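Local coordinates for protein CobC (Shigella flexneri 2a, PDB 6NRU) that removes phosphate from alpha-ribazole 5'-phosphate and probably from adenosylcobalamin 5'-phosphate, a step in assembling the nucleotide loop of vitamin B12, at residues 53-56 against 61-64; 77-82 against 135-140; 129-134 against 156-161. One frame throughout, in Å; residues are numbered along the deposited sequence.

Interaction 1 comes first along the chain. It closes the short turn between strand 52-55 and helix 59-69. The chain then returns to the sheet as strand 76-78, which pairs with strand 52-55 and opens interaction 2. Interaction 2 closes a much longer excursion, about half helix, bringing residues 77-82 against 135-140. Interaction 3 starts before this loop is closed, and its second segment, 156-161, comes after 135-140, so interactions 2 and 3 cross. Leu54 of interaction 1 touches Phe134 of interaction 3 through CD1 and CZ. Together the contacts join the 52-55/76-78 edge to helix 59-69 and to the C-terminal part of helix 124-136, and pack that helix on helix 153-163.

Interaction 1 of 3, residues 53-56 against 61-64; sequences VLCS and AQHT
Cys55 of strand 52-55 meets Ala61 and Gln62 on the first turn of helix 59-69. Its SG lies anti to the backbone N (chi1 -175°), and this carries the sulfur across to the helix. There Cys55 SG packs 3.9 Å from Ala61 CB and 3.7 Å from Gln62 CG. Cys55 SG also sits by the helix backbone, 3.6 Å from Ala61 O. No hydrogen bond joins the two segments, so the contact is one of packing.

Ala61 turns its methyl group toward the strand. Ser56 OG approaches that methyl to 3.3 Å from Ala61 CB. The polar partner of this hydroxyl lies outside the two segments: Ser56 OG is hydrogen-bonded to His152 NE2. Gln62 lies alongside Ser56 with an extended chain, and Gln62 CG comes within 3.5 Å of Ser56 O. Val150 and Ile78 also touch Cys55, so neighbouring strands complete its packing.

The contact lies near the probable catalytic residues. The side chain of Ala61 is about 5 Å from that of His11, the likely phosphohistidine. The side chain of Ser56 is about 6 Å from that of Glu84, the likely proton donor/acceptor. Strand 52-55, helix 59-69 and strand 76-78 form a beta-alpha-beta crossover, here at the active-site end of a histidine phosphatase domain.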
ATOM      1  N   VAL A  53      12.022   4.703  -6.813  1.00 45.82           N
ATOM      2  CA  VAL A  53      11.244   4.388  -5.621  1.00 41.62           C
ATOM      3  C   VAL A  53      10.063   5.347  -5.566  1.00 41.48           C
ATOM      4  O   VAL A  53      10.249   6.568  -5.579  1.00 43.01           O
ATOM      5  CB  VAL A  53      12.076   4.489  -4.331  1.00 38.09           C
ATOM      6  CG1 VAL A  53      11.191   4.232  -3.121  1.00 34.97           C
ATOM      7  CG2 VAL A  53      13.239   3.507  -4.364  1.00 38.48           C
ATOM      8  N   LEU A  54       8.855   4.797  -5.519  1.00 40.55           N
ATOM      9  CA  LEU A  54       7.634   5.572  -5.351  1.00 40.59           C
ATOM     10  C   LEU A  54       7.023   5.214  -4.006  1.00 42.90           C
ATOM     11  O   LEU A  54       6.833   4.032  -3.701  1.00 44.92           O
ATOM     12  CB  LEU A  54       6.642   5.294  -6.482  1.00 39.18           C
ATOM     13  CG  LEU A  54       7.214   5.306  -7.901  1.00 39.33           C
ATOM     14  CD1 LEU A  54       6.143   4.932  -8.913  1.00 38.98           C
ATOM     15  CD2 LEU A  54       7.808   6.665  -8.230  1.00 40.40           C
ATOM     16  N   CYS A  55       6.721   6.228  -3.204  1.00 42.27           N
ATOM     17  CA  CYS A  55       6.317   6.027  -1.823  1.00 41.07           C
ATOM     18  C   CYS A  55       5.108   6.894  -1.504  1.00 42.01           C
ATOM     19  O   CYS A  55       4.920   7.966  -2.084  1.00 43.61           O
ATOM     20  CB  CYS A  55       7.476   6.355  -0.870  1.00 39.93           C
ATOM     21  SG  CYS A  55       7.162   6.025   0.865  1.00 39.72           S
ATOM     22  N   SER A  56       4.283   6.414  -0.580  1.00 41.33           N
ATOM     23  CA  SER A  56       3.162   7.215  -0.122  1.00 41.72           C
ATOM     24  C   SER A  56       3.656   8.335   0.790  1.00 42.30           C
ATOM     25  O   SER A  56       4.776   8.305   1.305  1.00 41.94           O
ATOM     26  CB  SER A  56       2.138   6.345   0.606  1.00 41.00           C
ATOM     27  OG  SER A  56       2.301   6.425   2.008  1.00 40.96           O
ATOM     28  N   ALA A  61       5.030   4.705   5.769  1.00 56.98           N
ATOM     29  CA  ALA A  61       5.550   4.185   4.511  1.00 52.70           C
ATOM     30  C   ALA A  61       6.948   4.720   4.230  1.00 51.56           C
ATOM     31  O   ALA A  61       7.812   3.982   3.744  1.00 51.67           O
ATOM     32  CB  ALA A  61       4.602   4.537   3.367  1.00 50.96           C
ATOM     33  N   GLN A  62       7.187   5.995   4.539  1.00 51.59           N
ATOM     34  CA  GLN A  62       8.511   6.570   4.329  1.00 52.61           C
ATOM     35  C   GLN A  62       9.523   6.005   5.318  1.00 56.71           C
ATOM     36  O   GLN A  62      10.679   5.760   4.955  1.00 55.79           O
ATOM     37  CB  GLN A  62       8.441   8.092   4.432  1.00 52.46           C
ATOM     38  CG  GLN A  62       7.512   8.718   3.410  1.00 52.41           C
ATOM     39  CD  GLN A  62       7.603  10.223   3.385  1.00 55.42           C
ATOM     40  OE1 GLN A  62       8.563  10.787   2.862  1.00 57.65           O
ATOM     41  NE2 GLN A  62       6.600  10.888   3.949  1.00 56.27           N
ATOM     42  N   HIS A  63       9.108   5.795   6.571  1.00 60.06           N
ATOM     43  CA  HIS A  63       9.973   5.118   7.533  1.00 62.42           C
ATOM     44  C   HIS A  63      10.370   3.741   7.024  1.00 61.49           C
ATOM     45  O   HIS A  63      11.524   3.323   7.169  1.00 64.04           O
ATOM     46  CB  HIS A  63       9.269   5.011   8.887  1.00 43.58           C
ATOM     47  CG  HIS A  63      10.156   4.550  10.003  1.00 47.70           C
ATOM     48  ND1 HIS A  63       9.731   4.500  11.314  1.00 47.51           N
ATOM     49  CD2 HIS A  63      11.440   4.122  10.008  1.00 48.31           C
ATOM     50  CE1 HIS A  63      10.715   4.057  12.077  1.00 49.28           C
ATOM     51  NE2 HIS A  63      11.763   3.818  11.309  1.00 48.64           N
ATOM     52  N   THR A  64       9.426   3.023   6.414  1.00 57.99           N
ATOM     53  CA  THR A  64       9.740   1.724   5.834  1.00 56.44           C
ATOM     54  C   THR A  64      10.704   1.869   4.662  1.00 53.94           C
ATOM     55  O   THR A  64      11.706   1.149   4.577  1.00 55.91           O
ATOM     56  CB  THR A  64       8.451   1.026   5.399  1.00 57.33           C
ATOM     57  OG1 THR A  64       7.723   0.600   6.560  1.00 60.67           O
ATOM     58  CG2 THR A  64       8.759  -0.186   4.525  1.00 58.01           C
TER

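Interaction 2 of 3, residues 77-82 against 135-140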
ATOM      1  N   HIS A  77      10.289   9.235  -5.069  1.00 46.46           N
ATOM      2  CA  HIS A  77       9.150  10.086  -5.376  1.00 45.41           C
ATOM      3  C   HIS A  77       8.062   9.851  -4.339  1.00 45.03           C
ATOM      4  O   HIS A  77       7.728   8.704  -4.030  1.00 45.21           O
ATOM      5  CB  HIS A  77       8.599   9.801  -6.773  1.00 47.41           C
ATOM      6  CG  HIS A  77       9.562  10.078  -7.884  1.00 52.36           C
ATOM      7  ND1 HIS A  77       9.149  10.458  -9.144  1.00 54.24           N
ATOM      8  CD2 HIS A  77      10.914  10.018  -7.935  1.00 54.80           C
ATOM      9  CE1 HIS A  77      10.206  10.627  -9.919  1.00 56.18           C
ATOM     10  NE2 HIS A  77      11.289  10.366  -9.210  1.00 56.25           N
ATOM     11  N   ILE A  78       7.509  10.933  -3.806  1.00 47.92           N
ATOM     12  CA  ILE A  78       6.399  10.862  -2.865  1.00 46.96           C
ATOM     13  C   ILE A  78       5.118  11.075  -3.658  1.00 45.61           C
ATOM     14  O   ILE A  78       4.832  12.189  -4.109  1.00 46.73           O
ATOM     15  CB  ILE A  78       6.543  11.892  -1.739  1.00 49.31           C
ATOM     16  CG1 ILE A  78       7.884  11.716  -1.030  1.00 51.22           C
ATOM     17  CG2 ILE A  78       5.418  11.740  -0.743  1.00 48.49           C
ATOM     18  CD1 ILE A  78       8.025  10.381  -0.334  1.00 50.05           C
ATOM     19  N   ILE A  79       4.347  10.008  -3.839  1.00 43.41           N
ATOM     20  CA  ILE A  79       3.137  10.034  -4.656  1.00 43.59           C
ATOM     21  C   ILE A  79       1.937  10.078  -3.715  1.00 45.09           C
ATOM     22  O   ILE A  79       1.715   9.113  -2.964  1.00 44.05           O
ATOM     23  CB  ILE A  79       3.068   8.822  -5.594  1.00 41.67           C
ATOM     24  CG1 ILE A  79       4.356   8.713  -6.409  1.00 39.96           C
ATOM     25  CG2 ILE A  79       1.864   8.919  -6.515  1.00 43.37           C
ATOM     26  CD1 ILE A  79       4.644   9.935  -7.253  1.00 40.71           C
ATOM     27  N   PRO A  80       1.147  11.158  -3.709  1.00 46.75           N
ATOM     28  CA  PRO A  80      -0.039  11.195  -2.839  1.00 48.06           C
ATOM     29  C   PRO A  80      -1.112  10.203  -3.244  1.00 49.08           C
ATOM     30  O   PRO A  80      -1.957   9.856  -2.408  1.00 50.01           O
ATOM     31  CB  PRO A  80      -0.544  12.641  -2.982  1.00 49.26           C
ATOM     32  CG  PRO A  80       0.561  13.391  -3.674  1.00 48.42           C
ATOM     33  CD  PRO A  80       1.286  12.388  -4.504  1.00 47.05           C
ATOM     34  N   GLU A  81      -1.113   9.745  -4.498  1.00 48.05           N
ATOM     35  CA  GLU A  81      -2.053   8.717  -4.925  1.00 48.78           C
ATOM     36  C   GLU A  81      -1.817   7.400  -4.204  1.00 46.87           C
ATOM     37  O   GLU A  81      -2.755   6.609  -4.064  1.00 48.64           O
ATOM     38  CB  GLU A  81      -1.960   8.510  -6.439  1.00 51.77           C
ATOM     39  CG  GLU A  81      -2.689   9.561  -7.270  1.00 57.20           C
ATOM     40  CD  GLU A  81      -1.954  10.890  -7.322  1.00 60.56           C
ATOM     41  OE1 GLU A  81      -0.777  10.939  -6.905  1.00 60.07           O
ATOM     42  OE2 GLU A  81      -2.558  11.889  -7.774  1.00 63.76           O
ATOM     43  N   LEU A  82      -0.592   7.154  -3.738  1.00 44.84           N
ATOM     44  CA  LEU A  82      -0.253   5.941  -3.005  1.00 43.19           C
ATOM     45  C   LEU A  82      -0.665   5.994  -1.541  1.00 43.72           C
ATOM     46  O   LEU A  82      -0.419   5.027  -0.811  1.00 42.89           O
ATOM     47  CB  LEU A  82       1.254   5.673  -3.101  1.00 41.88           C
ATOM     48  CG  LEU A  82       1.788   5.269  -4.478  1.00 41.16           C
ATOM     49  CD1 LEU A  82       3.307   5.208  -4.488  1.00 33.56           C
ATOM     50  CD2 LEU A  82       1.197   3.938  -4.913  1.00 41.74           C
ATOM     51  N   ILE A 135      -2.238   4.392 -11.916  1.00 39.10           N
ATOM     52  CA  ILE A 135      -2.033   3.407 -12.974  1.00 37.56           C
ATOM     53  C   ILE A 135      -1.853   4.100 -14.319  1.00 39.02           C
ATOM     54  O   ILE A 135      -0.958   3.751 -15.098  1.00 39.68           O
ATOM     55  CB  ILE A 135      -3.204   2.406 -13.003  1.00 38.13           C
ATOM     56  CG1 ILE A 135      -3.164   1.500 -11.773  1.00 36.38           C
ATOM     57  CG2 ILE A 135      -3.171   1.566 -14.269  1.00 38.06           C
ATOM     58  CD1 ILE A 135      -4.292   0.504 -11.727  1.00 28.54           C
ATOM     59  N   ALA A 136      -2.688   5.103 -14.605  1.00 40.31           N
ATOM     60  CA  ALA A 136      -2.577   5.834 -15.863  1.00 42.17           C
ATOM     61  C   ALA A 136      -1.278   6.619 -15.965  1.00 44.45           C
ATOM     62  O   ALA A 136      -0.883   6.998 -17.074  1.00 47.43           O
ATOM     63  CB  ALA A 136      -3.765   6.780 -16.032  1.00 43.72           C
ATOM     64  N   ARG A 137      -0.608   6.868 -14.840  1.00 43.80           N
ATOM     65  CA  ARG A 137       0.647   7.605 -14.811  1.00 46.12           C
ATOM     66  C   ARG A 137       1.869   6.727 -15.040  1.00 45.65           C
ATOM     67  O   ARG A 137       2.981   7.256 -15.135  1.00 47.82           O
ATOM     68  CB  ARG A 137       0.803   8.327 -13.470  1.00 46.49           C
ATOM     69  CG  ARG A 137       0.049   9.637 -13.369  1.00 51.67           C
ATOM     70  CD  ARG A 137       0.636  10.497 -12.269  1.00 55.89           C
ATOM     71  NE  ARG A 137      -0.285  11.536 -11.821  1.00 61.56           N
ATOM     72  CZ  ARG A 137      -0.239  12.100 -10.618  1.00 64.23           C
ATOM     73  NH1 ARG A 137       0.683  11.719  -9.741  1.00 63.37           N
ATOM     74  NH2 ARG A 137      -1.114  13.041 -10.287  1.00 67.28           N
ATOM     75  N   LEU A 138       1.696   5.406 -15.124  1.00 44.20           N
ATOM     76  CA  LEU A 138       2.847   4.514 -15.214  1.00 43.56           C
ATOM     77  C   LEU A 138       3.603   4.692 -16.523  1.00 49.50           C
ATOM     78  O   LEU A 138       4.816   4.461 -16.573  1.00 51.81           O
ATOM     79  CB  LEU A 138       2.395   3.063 -15.053  1.00 37.90           C
ATOM     80  CG  LEU A 138       1.947   2.667 -13.646  1.00 32.34           C
ATOM     81  CD1 LEU A 138       1.441   1.241 -13.638  1.00 29.48           C
ATOM     82  CD2 LEU A 138       3.082   2.838 -12.647  1.00 31.09           C
ATOM     83  N   SER A 139       2.907   5.102 -17.587  1.00 52.98           N
ATOM     84  CA  SER A 139       3.575   5.368 -18.856  1.00 59.06           C
ATOM     85  C   SER A 139       4.630   6.453 -18.709  1.00 61.48           C
ATOM     86  O   SER A 139       5.609   6.477 -19.461  1.00 66.13           O
ATOM     87  CB  SER A 139       2.546   5.773 -19.909  1.00 64.16           C
ATOM     88  OG  SER A 139       1.725   6.823 -19.424  1.00 66.35           O
ATOM     89  N   GLU A 140       4.443   7.356 -17.748  1.00 57.24           N
ATOM     90  CA  GLU A 140       5.422   8.399 -17.488  1.00 58.23           C
ATOM     91  C   GLU A 140       6.723   7.839 -16.921  1.00 55.38           C
ATOM     92  O   GLU A 140       7.764   8.492 -17.030  1.00 58.51           O
ATOM     93  CB  GLU A 140       4.778   9.445 -16.570  1.00 60.49           C
ATOM     94  CG  GLU A 140       5.646  10.059 -15.494  1.00 64.08           C
ATOM     95  CD  GLU A 140       4.818  10.812 -14.464  1.00 66.06           C
ATOM     96  OE1 GLU A 140       3.617  11.050 -14.721  1.00 66.57           O
ATOM     97  OE2 GLU A 140       5.370  11.185 -13.408  1.00 67.12           O
TER
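Glu81 and Arg137 form a salt bridge between the 3-10 turn 80-82, next to edge strand 76-78, and residues 135-140, around the C-terminal part of helix 124-136. The contact belongs to the alpha/beta fold of the histidine phosphatases and lies at the rim of its central sheet.

The close part is the salt bridge itself. It runs from Glu81 OE2 to Arg137 NH2, 3.1 Å, and Glu81 OE1 lies 3.3 Å from Arg137 NH1. Arg137 runs extended from CG to NE and so spans a wide gap: Glu81 CA and Arg137 CA are 10.3 Å apart. Glu81 is instead bent at chi2 (75°), and the two side chains cross at about a right angle. The carboxylate and guanidinium planes stand 68° apart, so the pairing is probably held more by charge than by well-aligned bonds. Phe134 touches both Glu81 and Ile79 and backs this part from helix 124-136. The turn is closed by the bond from Leu82 N to Ile79 O.

The rest is looser. Ile79 is buried, with Tyr141 also packed on it, but it only grazes the arginine: Ile79 CG2 lies 4.4 Å from Arg137 NH1, oblique to the guanidinium. Farther along, the segments do not touch, and His77 ND1 stays 5.7 Å from Glu140 OE2.

Interaction 3 of 3, residues 129-134 against 156-161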
ATOM      1  N   GLN A 129     -10.382   5.754  -7.543  1.00 50.60           N
ATOM      2  CA  GLN A 129     -10.052   6.629  -8.663  1.00 50.22           C
ATOM      3  C   GLN A 129      -8.643   7.191  -8.531  1.00 46.83           C
ATOM      4  O   GLN A 129      -7.971   7.419  -9.541  1.00 46.55           O
ATOM      5  CB  GLN A 129     -11.064   7.769  -8.771  1.00 54.88           C
ATOM      6  CG  GLN A 129     -12.404   7.370  -9.361  1.00 59.32           C
ATOM      7  CD  GLN A 129     -13.526   8.305  -8.932  1.00 65.71           C
ATOM      8  OE1 GLN A 129     -13.297   9.281  -8.212  1.00 67.31           O
ATOM      9  NE2 GLN A 129     -14.747   8.009  -9.369  1.00 68.64           N
ATOM     10  N   ARG A 130      -8.188   7.428  -7.298  1.00 45.19           N
ATOM     11  CA  ARG A 130      -6.809   7.850  -7.075  1.00 41.91           C
ATOM     12  C   ARG A 130      -5.834   6.804  -7.593  1.00 39.26           C
ATOM     13  O   ARG A 130      -4.848   7.130  -8.264  1.00 39.51           O
ATOM     14  CB  ARG A 130      -6.572   8.088  -5.585  1.00 39.80           C
ATOM     15  CG  ARG A 130      -6.484   9.533  -5.159  1.00 42.49           C
ATOM     16  CD  ARG A 130      -6.437   9.586  -3.648  1.00 42.74           C
ATOM     17  NE  ARG A 130      -5.634   8.485  -3.123  1.00 38.85           N
ATOM     18  CZ  ARG A 130      -5.733   7.997  -1.891  1.00 35.62           C
ATOM     19  NH1 ARG A 130      -6.612   8.505  -1.038  1.00 36.81           N
ATOM     20  NH2 ARG A 130      -4.952   6.995  -1.512  1.00 31.76           N
ATOM     21  N   VAL A 131      -6.091   5.534  -7.272  1.00 37.68           N
ATOM     22  CA  VAL A 131      -5.223   4.452  -7.726  1.00 35.45           C
ATOM     23  C   VAL A 131      -5.300   4.305  -9.240  1.00 36.02           C
ATOM     24  O   VAL A 131      -4.298   4.011  -9.903  1.00 36.12           O
ATOM     25  CB  VAL A 131      -5.595   3.147  -6.999  1.00 33.21           C
ATOM     26  CG1 VAL A 131      -4.861   1.959  -7.602  1.00 29.71           C
ATOM     27  CG2 VAL A 131      -5.295   3.275  -5.511  1.00 31.70           C
ATOM     28  N   GLU A 132      -6.484   4.521  -9.814  1.00 38.08           N
ATOM     29  CA  GLU A 132      -6.615   4.487 -11.266  1.00 41.71           C
ATOM     30  C   GLU A 132      -5.761   5.565 -11.923  1.00 42.58           C
ATOM     31  O   GLU A 132      -5.146   5.326 -12.968  1.00 43.03           O
ATOM     32  CB  GLU A 132      -8.084   4.642 -11.657  1.00 48.44           C
ATOM     33  CG  GLU A 132      -8.846   3.332 -11.681  1.00 51.56           C
ATOM     34  CD  GLU A 132      -8.610   2.555 -12.963  1.00 55.21           C
ATOM     35  OE1 GLU A 132      -9.315   2.822 -13.961  1.00 59.26           O
ATOM     36  OE2 GLU A 132      -7.715   1.682 -12.976  1.00 53.18           O
ATOM     37  N   ARG A 133      -5.709   6.759 -11.326  1.00 44.83           N
ATOM     38  CA  ARG A 133      -4.860   7.813 -11.871  1.00 48.10           C
ATOM     39  C   ARG A 133      -3.390   7.438 -11.774  1.00 45.36           C
ATOM     40  O   ARG A 133      -2.605   7.735 -12.682  1.00 46.49           O
ATOM     41  CB  ARG A 133      -5.124   9.134 -11.148  1.00 52.43           C
ATOM     42  CG  ARG A 133      -6.545   9.646 -11.297  1.00 58.71           C
ATOM     43  CD  ARG A 133      -6.590  11.157 -11.445  1.00 64.59           C
ATOM     44  NE  ARG A 133      -7.912  11.616 -11.858  1.00 69.11           N
ATOM     45  CZ  ARG A 133      -8.224  11.973 -13.099  1.00 72.76           C
ATOM     46  NH1 ARG A 133      -7.305  11.926 -14.054  1.00 72.25           N
ATOM     47  NH2 ARG A 133      -9.454  12.377 -13.385  1.00 77.28           N
ATOM     48  N   PHE A 134      -2.998   6.785 -10.679  1.00 43.14           N
ATOM     49  CA  PHE A 134      -1.623   6.320 -10.558  1.00 42.02           C
ATOM     50  C   PHE A 134      -1.298   5.298 -11.635  1.00 41.75           C
ATOM     51  O   PHE A 134      -0.208   5.322 -12.218  1.00 44.57           O
ATOM     52  CB  PHE A 134      -1.386   5.731  -9.170  1.00 40.56           C
ATOM     53  CG  PHE A 134      -0.031   5.115  -9.006  1.00 42.23           C
ATOM     54  CD1 PHE A 134       1.082   5.912  -8.792  1.00 45.28           C
ATOM     55  CD2 PHE A 134       0.136   3.742  -9.071  1.00 41.05           C
ATOM     56  CE1 PHE A 134       2.336   5.353  -8.644  1.00 44.91           C
ATOM     57  CE2 PHE A 134       1.386   3.175  -8.924  1.00 40.74           C
ATOM     58  CZ  PHE A 134       2.488   3.981  -8.708  1.00 42.91           C
ATOM     59  N   LEU A 156      -2.094  -1.306  -2.522  1.00 33.67           N
ATOM     60  CA  LEU A 156      -1.346  -2.303  -3.280  1.00 30.97           C
ATOM     61  C   LEU A 156      -2.241  -3.449  -3.730  1.00 29.78           C
ATOM     62  O   LEU A 156      -2.096  -3.952  -4.851  1.00 29.39           O
ATOM     63  CB  LEU A 156      -0.176  -2.819  -2.444  1.00 29.91           C
ATOM     64  CG  LEU A 156       0.878  -1.770  -2.077  1.00 29.41           C
ATOM     65  CD1 LEU A 156       1.918  -2.353  -1.141  1.00 29.13           C
ATOM     66  CD2 LEU A 156       1.533  -1.226  -3.327  1.00 30.05           C
ATOM     67  N   SER A 157      -3.174  -3.878  -2.874  1.00 29.70           N
ATOM     68  CA  SER A 157      -4.094  -4.943  -3.263  1.00 30.11           C
ATOM     69  C   SER A 157      -4.981  -4.506  -4.417  1.00 30.15           C
ATOM     70  O   SER A 157      -5.238  -5.285  -5.343  1.00 29.49           O
ATOM     71  CB  SER A 157      -4.947  -5.362  -2.072  1.00 32.11           C
ATOM     72  OG  SER A 157      -5.892  -4.357  -1.765  1.00 35.04           O
ATOM     73  N   LEU A 158      -5.466  -3.262  -4.374  1.00 31.34           N
ATOM     74  CA  LEU A 158      -6.270  -2.741  -5.473  1.00 32.58           C
ATOM     75  C   LEU A 158      -5.423  -2.486  -6.712  1.00 34.43           C
ATOM     76  O   LEU A 158      -5.918  -2.612  -7.839  1.00 34.69           O
ATOM     77  CB  LEU A 158      -6.981  -1.461  -5.042  1.00 32.81           C
ATOM     78  CG  LEU A 158      -7.850  -0.793  -6.105  1.00 33.08           C
ATOM     79  CD1 LEU A 158      -8.892  -1.770  -6.610  1.00 33.31           C
ATOM     80  CD2 LEU A 158      -8.503   0.457  -5.548  1.00 34.23           C
ATOM     81  N   LEU A 159      -4.151  -2.128  -6.527  1.00 37.14           N
ATOM     82  CA  LEU A 159      -3.263  -1.968  -7.672  1.00 38.92           C
ATOM     83  C   LEU A 159      -3.120  -3.280  -8.427  1.00 39.97           C
ATOM     84  O   LEU A 159      -3.234  -3.318  -9.657  1.00 42.17           O
ATOM     85  CB  LEU A 159      -1.896  -1.457  -7.212  1.00 38.36           C
ATOM     86  CG  LEU A 159      -0.877  -1.199  -8.322  1.00 38.00           C
ATOM     87  CD1 LEU A 159      -1.210   0.078  -9.063  1.00 38.97           C
ATOM     88  CD2 LEU A 159       0.529  -1.139  -7.759  1.00 38.47           C
ATOM     89  N   ILE A 160      -2.882  -4.373  -7.699  1.00 35.59           N
ATOM     90  CA  ILE A 160      -2.790  -5.684  -8.333  1.00 34.68           C
ATOM     91  C   ILE A 160      -4.070  -5.993  -9.097  1.00 34.19           C
ATOM     92  O   ILE A 160      -4.035  -6.365 -10.274  1.00 34.77           O
ATOM     93  CB  ILE A 160      -2.490  -6.772  -7.285  1.00 34.53           C
ATOM     94  CG1 ILE A 160      -1.138  -6.523  -6.619  1.00 34.58           C
ATOM     95  CG2 ILE A 160      -2.514  -8.149  -7.930  1.00 33.55           C
ATOM     96  CD1 ILE A 160      -0.848  -7.464  -5.470  1.00 33.08           C
ATOM     97  N   ALA A 161      -5.222  -5.818  -8.440  1.00 33.56           N
ATOM     98  CA  ALA A 161      -6.494  -6.206  -9.044  1.00 30.10           C
ATOM     99  C   ALA A 161      -6.775  -5.420 -10.318  1.00 36.25           C
ATOM    100  O   ALA A 161      -7.203  -5.994 -11.326  1.00 39.91           O
ATOM    101  CB  ALA A 161      -7.633  -6.023  -8.041  1.00 30.24           C
TER
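Val131 and Phe134 of helix 124-136 pack against Leu158 and Leu159 of helix 153-163. This is a helix-helix contact in the alpha/beta fold of the histidine phosphatases, with both helices lying against the central sheet. The axes of the two short segments approach to 10.1 Å at a crossing angle of -59°. The four touching residues are all buried.

The aliphatic contacts centre on Val131. It points at the other helix and lies between two successive leucines. The CD2 methyl of Leu158 lies 4.2 Å from Val131 CB. Leu159 receives the CG1 branch: Val131 CG1 stands 4.2 Å from Leu159 CA. That approach to a main-chain atom brings the valine down to the backbone of helix 153-163. Leu158 also touches Phe124, Phe127 and Ser128, so it packs along an earlier part of the same partner helix.

Polar bonds do not cross between the two segments. Two polar side chains have partners outside: Arg130 forms a salt bridge with Glu122, and Ser157 OG bonds back to Gln153 O within its own helix.

The aromatic contact is made by Phe134, whose side chain also touches Ile149 of the sheet. CG is anti to the backbone N (chi1 175°), which sends the ring toward helix 153-163. Leu159 adopts a similar first torsion, and the two side chains meet at a slant. The methyl does not cover the ring face. Leu159 CD1 lies in the ring plane at its edge, 3.9 Å from Phe134 CD2 and 4.0 Å from Phe134 CE2.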